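Local structure of fatty acid CoA ligase (Marinactinospora thermotolerans, 6SQ8) at residues V35-H40 against T144-Y148; A99-P105 against V120-L126; A291-Q295 against A307-H313; Q300-F304 against M355-Y360. The protein is an AMP-binding enzyme of the ANL superfamily that holds adenosine monophosphate and 1-ethanoyl-9H-pyrido[3,4-b]indole-3-carboxylic acid in neighbouring pockets. Residues are numbered along the deposited sequence.

From the N terminus, helix 28-44 provides the first half of interaction 1, whose loop closes only when the chain returns at 144-148, just before strand 155-160. Interaction 2 falls within that loop: strand 98-103 passes through helix 108-117 to its parallel neighbour 122-125. The two contacts touch where L38 CD2 meets L126 CD1 at 4.1 Å. Interactions 3 and 4 follow in series and cross each other, their segments alternating along the chain. Both use strand 303-308: interaction 3 ties it to strand 293-299 as a hairpin, and interaction 4 ties the turn before it, and its first residues, to segment 355-360. Both of these touch AMP.

Interaction 1 of 4, residues V35-H40 against T144-Y148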
# COMPACT_ATOMS: atom_id res chain seq x y z
N VAL A 35 -21.69 -3.59 -13.28
CA VAL A 35 -21.92 -3.44 -11.86
C VAL A 35 -23.36 -3.88 -11.56
O VAL A 35 -23.59 -4.62 -10.59
CB VAL A 35 -21.65 -2.00 -11.38
CG1 VAL A 35 -22.00 -1.84 -9.91
CG2 VAL A 35 -20.21 -1.60 -11.62
N ARG A 36 -24.29 -3.41 -12.39
CA ARG A 36 -25.71 -3.71 -12.24
C ARG A 36 -25.91 -5.23 -12.28
O ARG A 36 -26.56 -5.83 -11.41
CB ARG A 36 -26.53 -3.05 -13.35
CG ARG A 36 -26.54 -1.53 -13.36
CD ARG A 36 -27.44 -1.04 -14.48
NE ARG A 36 -27.05 0.28 -14.93
CZ ARG A 36 -26.80 0.60 -16.20
NH1 ARG A 36 -26.90 -0.33 -17.13
NH2 ARG A 36 -26.52 1.86 -16.53
N LEU A 37 -25.31 -5.84 -13.31
CA LEU A 37 -25.37 -7.27 -13.55
C LEU A 37 -24.87 -8.05 -12.32
O LEU A 37 -25.57 -8.90 -11.78
CB LEU A 37 -24.51 -7.57 -14.78
CG LEU A 37 -24.75 -8.94 -15.42
CD1 LEU A 37 -24.59 -8.84 -16.94
CD2 LEU A 37 -23.82 -10.00 -14.85
N LEU A 38 -23.64 -7.74 -11.89
CA LEU A 38 -23.00 -8.45 -10.80
C LEU A 38 -23.76 -8.21 -9.50
O LEU A 38 -23.88 -9.11 -8.67
CB LEU A 38 -21.56 -7.96 -10.67
CG LEU A 38 -20.62 -8.34 -11.80
CD1 LEU A 38 -19.29 -7.67 -11.63
CD2 LEU A 38 -20.40 -9.83 -11.81
N ALA A 39 -24.25 -6.97 -9.32
CA ALA A 39 -25.01 -6.60 -8.14
C ALA A 39 -26.25 -7.49 -8.03
O ALA A 39 -26.47 -8.13 -7.01
CB ALA A 39 -25.37 -5.14 -8.20
N HIS A 40 -27.03 -7.53 -9.11
CA HIS A 40 -28.25 -8.35 -9.18
C HIS A 40 -27.92 -9.83 -8.91
O HIS A 40 -28.55 -10.47 -8.07
CB HIS A 40 -28.94 -8.14 -10.53
CG HIS A 40 -30.23 -8.88 -10.65
ND1 HIS A 40 -30.31 -10.18 -11.13
CD2 HIS A 40 -31.49 -8.49 -10.37
CE1 HIS A 40 -31.58 -10.56 -11.13
NE2 HIS A 40 -32.31 -9.55 -10.65
N THR A 144 -32.94 -3.12 -15.80
CA THR A 144 -32.80 -3.29 -14.33
C THR A 144 -31.81 -2.25 -13.79
O THR A 144 -30.66 -2.23 -14.22
CB THR A 144 -32.34 -4.70 -13.89
OG1 THR A 144 -32.78 -5.69 -14.83
CG2 THR A 144 -32.81 -5.05 -12.49
N PRO A 145 -32.19 -1.38 -12.82
CA PRO A 145 -31.28 -0.39 -12.26
C PRO A 145 -30.48 -0.98 -11.08
O PRO A 145 -30.86 -2.04 -10.56
CB PRO A 145 -32.26 0.69 -11.79
CG PRO A 145 -33.43 -0.10 -11.27
CD PRO A 145 -33.52 -1.31 -12.18
N LEU A 146 -29.41 -0.29 -10.66
CA LEU A 146 -28.61 -0.75 -9.56
C LEU A 146 -29.41 -0.56 -8.25
O LEU A 146 -29.88 0.52 -7.95
CB LEU A 146 -27.28 0.01 -9.55
CG LEU A 146 -26.27 -0.37 -8.44
CD1 LEU A 146 -25.89 -1.83 -8.53
CD2 LEU A 146 -25.02 0.48 -8.48
N ARG A 147 -29.58 -1.67 -7.53
CA ARG A 147 -30.43 -1.73 -6.35
C ARG A 147 -29.50 -1.78 -5.14
O ARG A 147 -28.98 -2.86 -4.80
CB ARG A 147 -31.41 -2.91 -6.44
N TYR A 148 -29.28 -0.63 -4.50
CA TYR A 148 -28.37 -0.52 -3.33
C TYR A 148 -29.05 -1.06 -2.06
O TYR A 148 -30.23 -0.91 -1.87
CB TYR A 148 -27.95 0.92 -3.07
CG TYR A 148 -27.19 1.61 -4.18
CD1 TYR A 148 -27.85 2.24 -5.23
CD2 TYR A 148 -25.81 1.69 -4.15
CE1 TYR A 148 -27.16 2.91 -6.22
CE2 TYR A 148 -25.09 2.36 -5.14
CZ TYR A 148 -25.78 2.97 -6.18
OH TYR A 148 -25.11 3.61 -7.17
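A small, mainly apolar contact joins one flank of helix 28-44 to the irregular chain at 144-148, which resumes after six unmodelled residues and leads toward strand 155-160. It buries 255 Å² in all, and no hydrogen bond crosses it. L146 contributes most. Its CA-to-CB bond runs sideways, but the t,p rotamer brings the methyls onto the helix: L146 CD1 lies 3.4 Å from A39 CB, and L146 CD2 lies 4.1 Å from V35 CG1. V35 and A39 are one helical turn apart, linked by A39 N to V35 O at 2.8 Å, so the leucine spans that turn. The R36 side chain passes across the segment, its CG 4.1 Å from L146 N and its CD 3.4 Å from T144 O. At the exposed end, H40 CD2 approaches T144 CG2 at 4.3 Å. M11 of helix 5-13 packs on both V35 and L146, while V35 and L38 rest on A65 of helix 61-72, so the loop lies beside a cluster of three helices.

Interaction 2 of 4, residues A99-P105 against V120-L126; sequences AALVFEP and VPVVLSL
Segments 99-105 and 120-126 are neighbouring parallel strands of a beta-alpha-beta unit, linked through helix 108-117 and set within a five-stranded parallel sheet. Strands 100-103 and 122-125 run 14° apart with axes 4.7 Å from each other, in the register L101 with V123, V102 with L124, F103 with S125. V120 enters extended, its CG1 3.7 Å from L101 N. P121 then turns with helical angles (-49/-50), its CB 3.7 Å from A99 O. V122 O accepts from L101 N (3.1 Å) and also meets A100 CA at 3.2 Å. V123, in the t rotamer, points with L101 and F103 to the face covered by helix 108-117; its CG1 lies 3.9 Å from F103 CE1, at the ring edge. L124 bridges both ways: its N donates to L101 O (3.0 Å) and its O accepts from F103 N (3.1 Å). Its side chain joins V102 on the other face, against L42 of helix 28-44, with L124 CB 4.1 Å from V102 CG2. S125 CB sits over the F103 ring, 4.1 Å from the centroid and 17° off the normal, a CH-pi contact allowed by the p rotamer of F103; S125 OG bonds to G127 O. Last comes L126, whose N donates to F103 O (2.9 Å) and whose CD1 touches V102 CG1 at 3.5 Å.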
# COMPACT_ATOMS: atom_id res chain seq x y z
N ALA A 99 -19.88 -14.48 3.17
CA ALA A 99 -21.10 -15.15 2.73
C ALA A 99 -20.93 -15.73 1.31
O ALA A 99 -21.83 -16.41 0.81
CB ALA A 99 -22.24 -14.18 2.76
N ALA A 100 -19.77 -15.49 0.69
CA ALA A 100 -19.52 -15.88 -0.67
C ALA A 100 -18.02 -15.82 -0.96
O ALA A 100 -17.29 -15.06 -0.33
CB ALA A 100 -20.29 -14.97 -1.61
N LEU A 101 -17.59 -16.64 -1.93
CA LEU A 101 -16.29 -16.50 -2.58
C LEU A 101 -16.54 -16.32 -4.08
O LEU A 101 -17.04 -17.21 -4.70
CB LEU A 101 -15.46 -17.75 -2.31
CG LEU A 101 -14.17 -17.84 -3.12
CD1 LEU A 101 -13.12 -16.86 -2.59
CD2 LEU A 101 -13.63 -19.26 -3.13
N VAL A 102 -16.22 -15.15 -4.61
CA VAL A 102 -16.27 -14.88 -6.03
C VAL A 102 -14.84 -14.96 -6.55
O VAL A 102 -13.95 -14.36 -5.96
CB VAL A 102 -16.90 -13.52 -6.34
CG1 VAL A 102 -16.98 -13.25 -7.83
CG2 VAL A 102 -18.27 -13.39 -5.70
N PHE A 103 -14.62 -15.72 -7.63
CA PHE A 103 -13.27 -15.89 -8.18
C PHE A 103 -13.31 -15.87 -9.70
O PHE A 103 -14.36 -16.02 -10.31
CB PHE A 103 -12.62 -17.16 -7.63
CG PHE A 103 -13.20 -18.45 -8.15
CD1 PHE A 103 -14.30 -19.03 -7.55
CD2 PHE A 103 -12.63 -19.08 -9.24
CE1 PHE A 103 -14.84 -20.20 -8.04
CE2 PHE A 103 -13.17 -20.26 -9.73
CZ PHE A 103 -14.27 -20.81 -9.12
N GLU A 104 -12.14 -15.65 -10.30
CA GLU A 104 -11.97 -15.62 -11.76
C GLU A 104 -11.44 -16.98 -12.22
O GLU A 104 -10.74 -17.65 -11.48
CB GLU A 104 -11.03 -14.49 -12.18
CG GLU A 104 -11.65 -13.11 -12.12
CD GLU A 104 -10.73 -11.99 -12.60
OE1 GLU A 104 -9.50 -12.08 -12.38
OE2 GLU A 104 -11.26 -11.02 -13.19
N PRO A 105 -11.77 -17.42 -13.46
CA PRO A 105 -11.27 -18.69 -14.00
C PRO A 105 -9.76 -18.88 -13.81
O PRO A 105 -9.34 -19.93 -13.35
CB PRO A 105 -11.61 -18.60 -15.49
CG PRO A 105 -12.84 -17.72 -15.54
CD PRO A 105 -12.64 -16.72 -14.42
N VAL A 120 -17.98 -22.33 2.78
CA VAL A 120 -18.57 -21.04 2.40
C VAL A 120 -19.94 -21.29 1.78
O VAL A 120 -20.08 -22.11 0.88
CB VAL A 120 -17.65 -20.28 1.41
CG1 VAL A 120 -18.42 -19.28 0.55
CG2 VAL A 120 -16.48 -19.60 2.08
N PRO A 121 -21.00 -20.58 2.22
CA PRO A 121 -22.35 -20.77 1.67
C PRO A 121 -22.47 -20.77 0.14
O PRO A 121 -23.09 -21.66 -0.43
CB PRO A 121 -23.12 -19.56 2.23
CG PRO A 121 -22.43 -19.25 3.54
CD PRO A 121 -20.96 -19.56 3.29
N VAL A 122 -21.91 -19.76 -0.52
CA VAL A 122 -22.12 -19.51 -1.94
C VAL A 122 -20.75 -19.38 -2.61
O VAL A 122 -19.87 -18.71 -2.10
CB VAL A 122 -22.97 -18.25 -2.17
CG1 VAL A 122 -23.32 -18.03 -3.62
CG2 VAL A 122 -24.23 -18.26 -1.31
N VAL A 123 -20.58 -20.03 -3.75
CA VAL A 123 -19.33 -20.00 -4.50
C VAL A 123 -19.67 -19.62 -5.94
O VAL A 123 -20.30 -20.39 -6.63
CB VAL A 123 -18.56 -21.33 -4.41
CG1 VAL A 123 -17.36 -21.33 -5.33
CG2 VAL A 123 -18.10 -21.63 -2.99
N LEU A 124 -19.22 -18.44 -6.36
CA LEU A 124 -19.54 -17.83 -7.66
C LEU A 124 -18.25 -17.52 -8.44
O LEU A 124 -17.17 -17.39 -7.86
CB LEU A 124 -20.33 -16.55 -7.42
CG LEU A 124 -21.55 -16.70 -6.52
CD1 LEU A 124 -22.15 -15.36 -6.16
CD2 LEU A 124 -22.61 -17.57 -7.17
N SER A 125 -18.37 -17.42 -9.77
CA SER A 125 -17.21 -17.23 -10.62
C SER A 125 -17.53 -16.23 -11.73
O SER A 125 -18.65 -16.18 -12.22
CB SER A 125 -16.73 -18.54 -11.18
OG SER A 125 -17.58 -18.99 -12.22
N LEU A 126 -16.52 -15.44 -12.10
CA LEU A 126 -16.63 -14.48 -13.18
C LEU A 126 -16.31 -15.20 -14.50
O LEU A 126 -15.19 -15.14 -15.01
CB LEU A 126 -15.65 -13.34 -12.92
CG LEU A 126 -16.23 -12.07 -12.30
CD1 LEU A 126 -17.22 -12.37 -11.18
CD2 LEU A 126 -15.10 -11.16 -11.81

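Interaction 3 of 4, residues A291-Q295 against A307-H313; sequences AVLMQ and ALTPDDH. With AMP (adenosine monophosphate), chain G.
Q295 and L308 form an antiparallel hydrogen-bonded pair, CA atoms 4.9 Å apart: Q295 N donates to L308 O and L308 N to Q295 O, both at 3.0 Å. Their side chains share one face, CB to CB 3.8 Å. The Q295 side chain, extended (t,t), accepts from AMP N6 through OE1 at 3.3 Å, while its NE2 is hydrogen-bonded to Y272 OH. This is the open end of the beta hairpin formed by strands 293-299 and 303-308. Beyond L308 the chain leaves the strand in an ST motif: T309 OG1 accepts from D312 N (3.0 Å), and D312 OD2 accepts from T309 N (2.8 Å). T309 O receives both H313 N (3.1 Å) and H313 ND1 (2.9 Å), and H313 NE2 is hydrogen-bonded to Y272 OH. L293 CB stands over the imidazole face, 4.0 Å from the H313 centroid and 3° off its normal. P310 points toward segment 291-295, its CB 3.4 Å from A291 O, and P310 O accepts from R286 NE.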
# COMPACT_ATOMS: atom_id res chain seq x y z
N ALA A 291 9.72 16.66 -12.58
CA ALA A 291 8.93 17.18 -11.49
C ALA A 291 7.55 16.53 -11.46
O ALA A 291 6.54 17.21 -11.43
CB ALA A 291 8.83 18.68 -11.63
N VAL A 292 7.52 15.19 -11.39
CA VAL A 292 6.31 14.41 -11.34
C VAL A 292 6.33 13.44 -10.15
O VAL A 292 5.34 12.80 -9.90
CB VAL A 292 6.08 13.67 -12.67
CG1 VAL A 292 5.96 14.64 -13.82
CG2 VAL A 292 7.16 12.66 -12.97
N LEU A 293 7.42 13.38 -9.40
CA LEU A 293 7.58 12.41 -8.34
C LEU A 293 6.78 12.85 -7.12
O LEU A 293 6.91 13.96 -6.66
CB LEU A 293 9.06 12.28 -7.97
CG LEU A 293 9.58 10.85 -8.00
CD1 LEU A 293 9.52 10.30 -9.40
CD2 LEU A 293 11.00 10.77 -7.48
N MET A 294 5.96 11.93 -6.61
CA MET A 294 5.23 12.11 -5.37
C MET A 294 5.30 10.81 -4.55
O MET A 294 4.97 9.72 -5.04
CB MET A 294 3.77 12.45 -5.65
CG MET A 294 2.91 12.44 -4.40
SD MET A 294 1.27 13.15 -4.64
CE MET A 294 1.62 14.89 -4.45
N GLN A 295 5.65 10.96 -3.26
CA GLN A 295 5.62 9.87 -2.33
C GLN A 295 4.29 9.93 -1.55
O GLN A 295 3.75 11.01 -1.34
CB GLN A 295 6.85 9.93 -1.42
CG GLN A 295 7.21 8.60 -0.79
CD GLN A 295 8.28 8.73 0.26
OE1 GLN A 295 7.96 8.68 1.44
NE2 GLN A 295 9.52 8.97 -0.15
N ALA A 307 1.99 13.01 2.09
CA ALA A 307 2.58 12.95 0.77
C ALA A 307 3.73 13.95 0.65
O ALA A 307 3.76 14.98 1.29
CB ALA A 307 1.53 13.17 -0.29
N LEU A 308 4.71 13.58 -0.19
CA LEU A 308 5.86 14.38 -0.52
C LEU A 308 5.72 14.78 -1.99
O LEU A 308 5.67 13.89 -2.85
CB LEU A 308 7.12 13.54 -0.26
CG LEU A 308 8.45 14.28 -0.28
CD1 LEU A 308 8.63 15.13 0.96
CD2 LEU A 308 9.61 13.30 -0.38
N THR A 309 5.62 16.09 -2.24
CA THR A 309 5.30 16.63 -3.57
C THR A 309 6.53 16.59 -4.47
O THR A 309 7.65 16.40 -4.01
CB THR A 309 4.80 18.08 -3.50
OG1 THR A 309 5.92 18.93 -3.19
CG2 THR A 309 3.67 18.25 -2.50
N PRO A 310 6.37 16.78 -5.80
CA PRO A 310 7.53 16.88 -6.69
C PRO A 310 8.47 18.04 -6.34
O PRO A 310 9.67 17.93 -6.52
CB PRO A 310 6.91 17.06 -8.07
CG PRO A 310 5.51 16.49 -7.92
CD PRO A 310 5.09 16.83 -6.51
N ASP A 311 7.93 19.14 -5.82
CA ASP A 311 8.78 20.28 -5.44
C ASP A 311 9.50 19.96 -4.13
O ASP A 311 10.62 20.41 -3.95
CB ASP A 311 7.99 21.59 -5.29
CG ASP A 311 7.41 22.17 -6.56
OD1 ASP A 311 7.79 21.71 -7.67
OD2 ASP A 311 6.59 23.09 -6.42
N ASP A 312 8.86 19.20 -3.22
CA ASP A 312 9.51 18.73 -1.99
C ASP A 312 10.73 17.87 -2.34
O ASP A 312 11.73 17.92 -1.63
CB ASP A 312 8.56 17.90 -1.11
CG ASP A 312 7.37 18.63 -0.50
OD1 ASP A 312 7.52 19.83 -0.22
OD2 ASP A 312 6.33 17.97 -0.28
N HIS A 313 10.65 17.08 -3.42
CA HIS A 313 11.71 16.15 -3.85
C HIS A 313 12.95 16.89 -4.39
O HIS A 313 13.97 16.28 -4.71
CB HIS A 313 11.19 15.22 -4.96
CG HIS A 313 10.49 13.99 -4.52
ND1 HIS A 313 9.16 13.98 -4.18
CD2 HIS A 313 10.93 12.72 -4.40
CE1 HIS A 313 8.81 12.76 -3.86
NE2 HIS A 313 9.87 11.96 -3.98
P AMP G . 1.18 -2.02 6.88
O1P AMP G . -0.07 -1.35 6.39
O2P AMP G . 1.21 -2.28 8.40
O3P AMP G . 1.51 -3.23 6.03
O5' AMP G . 2.34 -0.92 6.55
C5' AMP G . 2.57 0.33 7.24
C4' AMP G . 4.06 0.63 7.42
O4' AMP G . 4.77 0.67 6.19
C3' AMP G . 4.28 2.00 8.00
O3' AMP G . 4.33 1.80 9.39
C2' AMP G . 5.59 2.53 7.43
O2' AMP G . 6.79 2.35 8.22
C1' AMP G . 5.71 1.75 6.13
N9 AMP G . 5.44 2.67 5.00
C8 AMP G . 4.34 2.72 4.21
N7 AMP G . 4.46 3.71 3.28
C5 AMP G . 5.66 4.31 3.49
C6 AMP G . 6.42 5.43 2.88
N6 AMP G . 5.94 6.11 1.84
N1 AMP G . 7.63 5.72 3.40
C2 AMP G . 8.13 5.02 4.46
N3 AMP G . 7.50 4.00 5.08
C4 AMP G . 6.29 3.61 4.63

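Interaction 4 of 4, residues Q300-F304 against M355-Y360. With EQ2 (1-ethanoyl-9~{H}-pyrido[3,4-b]indole-3-carboxylic acid), chain F; AMP (adenosine monophosphate), chain G.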
# COMPACT_ATOMS: atom_id res chain seq x y z
N GLN A 300 -2.36 0.29 6.83
CA GLN A 300 -3.60 -0.45 6.64
C GLN A 300 -4.66 0.14 7.58
O GLN A 300 -5.79 0.34 7.16
CB GLN A 300 -3.40 -1.94 6.90
CG GLN A 300 -2.78 -2.68 5.73
CD GLN A 300 -3.80 -3.35 4.84
OE1 GLN A 300 -4.78 -2.75 4.34
NE2 GLN A 300 -3.57 -4.64 4.65
N GLU A 301 -4.24 0.47 8.81
CA GLU A 301 -5.14 1.01 9.80
C GLU A 301 -5.47 2.48 9.49
O GLU A 301 -6.59 2.91 9.69
CB GLU A 301 -4.52 0.85 11.19
CG GLU A 301 -4.38 -0.59 11.65
CD GLU A 301 -3.07 -1.25 11.27
OE1 GLU A 301 -2.46 -0.81 10.28
OE2 GLU A 301 -2.66 -2.22 11.94
N ALA A 302 -4.51 3.26 8.98
CA ALA A 302 -4.66 4.70 8.90
C ALA A 302 -5.22 5.16 7.55
O ALA A 302 -5.67 6.30 7.43
CB ALA A 302 -3.32 5.35 9.13
N ALA A 303 -5.12 4.30 6.53
CA ALA A 303 -5.17 4.74 5.14
C ALA A 303 -4.13 5.85 4.90
O ALA A 303 -3.06 5.85 5.51
CB ALA A 303 -6.58 5.16 4.81
N PHE A 304 -4.45 6.81 4.00
CA PHE A 304 -3.54 7.88 3.62
C PHE A 304 -3.20 8.79 4.81
O PHE A 304 -4.11 9.21 5.53
CB PHE A 304 -4.19 8.74 2.53
CG PHE A 304 -4.37 8.07 1.20
CD1 PHE A 304 -3.29 7.54 0.51
CD2 PHE A 304 -5.61 8.02 0.59
CE1 PHE A 304 -3.45 6.94 -0.73
CE2 PHE A 304 -5.77 7.44 -0.65
CZ PHE A 304 -4.69 6.90 -1.31
N MET A 355 -10.14 9.16 7.57
CA MET A 355 -9.77 8.02 6.74
C MET A 355 -9.39 6.82 7.60
O MET A 355 -9.21 5.73 7.06
CB MET A 355 -8.62 8.38 5.80
CG MET A 355 -9.07 9.29 4.67
SD MET A 355 -7.72 9.82 3.62
CE MET A 355 -6.89 10.98 4.71
N THR A 356 -9.28 6.98 8.92
CA THR A 356 -8.81 5.89 9.77
C THR A 356 -9.87 4.80 9.88
O THR A 356 -11.07 5.06 9.75
CB THR A 356 -8.42 6.34 11.17
OG1 THR A 356 -9.58 6.87 11.82
CG2 THR A 356 -7.32 7.37 11.12
N MET A 357 -9.38 3.58 10.14
CA MET A 357 -10.16 2.37 10.30
C MET A 357 -11.25 2.60 11.35
O MET A 357 -11.12 3.48 12.18
CB MET A 357 -9.27 1.19 10.72
CG MET A 357 -8.85 1.25 12.18
SD MET A 357 -7.88 -0.13 12.84
CE MET A 357 -8.32 -1.43 11.70
N SER A 358 -12.32 1.81 11.27
CA SER A 358 -13.33 1.72 12.32
C SER A 358 -12.79 0.87 13.47
O SER A 358 -13.08 1.11 14.62
CB SER A 358 -14.61 1.16 11.81
OG SER A 358 -15.15 1.99 10.79
N GLY A 359 -11.97 -0.12 13.11
CA GLY A 359 -11.39 -1.03 14.07
C GLY A 359 -11.08 -2.36 13.41
O GLY A 359 -11.43 -2.59 12.23
N TYR A 360 -10.43 -3.25 14.17
CA TYR A 360 -10.24 -4.59 13.70
C TYR A 360 -11.59 -5.31 13.80
O TYR A 360 -12.26 -5.26 14.83
CB TYR A 360 -9.12 -5.30 14.46
CG TYR A 360 -7.76 -4.65 14.35
CD1 TYR A 360 -7.09 -4.52 13.14
CD2 TYR A 360 -7.12 -4.17 15.49
CE1 TYR A 360 -5.85 -3.90 13.06
CE2 TYR A 360 -5.87 -3.57 15.42
CZ TYR A 360 -5.23 -3.44 14.21
OH TYR A 360 -3.99 -2.85 14.17
C1 EQ2 F . -0.72 5.67 0.55
C2 EQ2 F . 0.03 4.43 0.87
O1 EQ2 F . 1.17 4.30 0.46
C3 EQ2 F . -0.64 3.32 1.65
N1 EQ2 F . 0.16 2.41 2.21
C4 EQ2 F . -0.36 1.38 2.90
C5 EQ2 F . 0.60 0.36 3.46
O2 EQ2 F . 1.82 0.55 3.31
O3 EQ2 F . 0.07 -0.64 3.99
C6 EQ2 F . -1.73 1.22 3.06
C7 EQ2 F . -2.59 2.15 2.51
C8 EQ2 F . -4.02 2.32 2.48
C9 EQ2 F . -5.10 1.61 3.00
C10 EQ2 F . -6.37 2.09 2.78
C11 EQ2 F . -6.59 3.25 2.05
C12 EQ2 F . -5.54 3.98 1.53
C13 EQ2 F . -4.26 3.50 1.76
N2 EQ2 F . -3.05 4.03 1.35
C14 EQ2 F . -2.03 3.23 1.79
P AMP G . 1.18 -2.02 6.88
O1P AMP G . -0.07 -1.35 6.39
O2P AMP G . 1.21 -2.28 8.40
O3P AMP G . 1.51 -3.23 6.03
O5' AMP G . 2.34 -0.92 6.55
C5' AMP G . 2.57 0.33 7.24
C4' AMP G . 4.06 0.63 7.42
O4' AMP G . 4.77 0.67 6.19
C3' AMP G . 4.28 2.00 8.00
O3' AMP G . 4.33 1.80 9.39
C2' AMP G . 5.59 2.53 7.43
O2' AMP G . 6.79 2.35 8.22
C1' AMP G . 5.71 1.75 6.13
N9 AMP G . 5.44 2.67 5.00
C8 AMP G . 4.34 2.72 4.21
N7 AMP G . 4.46 3.71 3.28
C5 AMP G . 5.66 4.31 3.49
C6 AMP G . 6.42 5.43 2.88
N6 AMP G . 5.94 6.11 1.84
N1 AMP G . 7.63 5.72 3.40
C2 AMP G . 8.13 5.02 4.46
N3 AMP G . 7.50 4.00 5.08
C4 AMP G . 6.29 3.61 4.63
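Two hydrogen bonds accepted by E301 link the segments. Y360 OH donates to E301 OE2 at 2.7 Å, and the backbone bond M357 N to E301 O measures 2.9 Å. Just before this residue, Q300 N donates to AMP O1P at 2.9 Å, so the turn that faces the phosphate is also fastened to segment 355-360. Residues 301-304 and 355-360 run nearly antiparallel, 165° apart end to end. In sequence, 300-301 ends the stretch that matches the fifth core motif of this superfamily (consensus YGxTE), here with Q300 at the threonine position, and 355-360 falls in the region corresponding to the sixth. Residues 300-302 have helical backbone angles; A303 then takes positive phi (53/-146) to start strand 303-308. Its CB reaches segment 355-360, 3.9 Å from M355 CB, and also EQ2, at 3.4 Å from C11. F304 meets the same two neighbours. Its ring turns a face to EQ2 C12, F304 CD1 comes within 3.2 Å of EQ2 C1, and M355 SD approaches the ring edge, 5.4 Å from the centroid, in a Met-aromatic contact. M355 SD is also 3.8 Å from F304 CB. Farther from the ligands, M357 SD packs against E301 CG at 3.7 Å. M355 continues onto A180, C181 and A184 of helix 175-189, while S358 and G359 make backbone hydrogen bonds with A172 of strand 170-174.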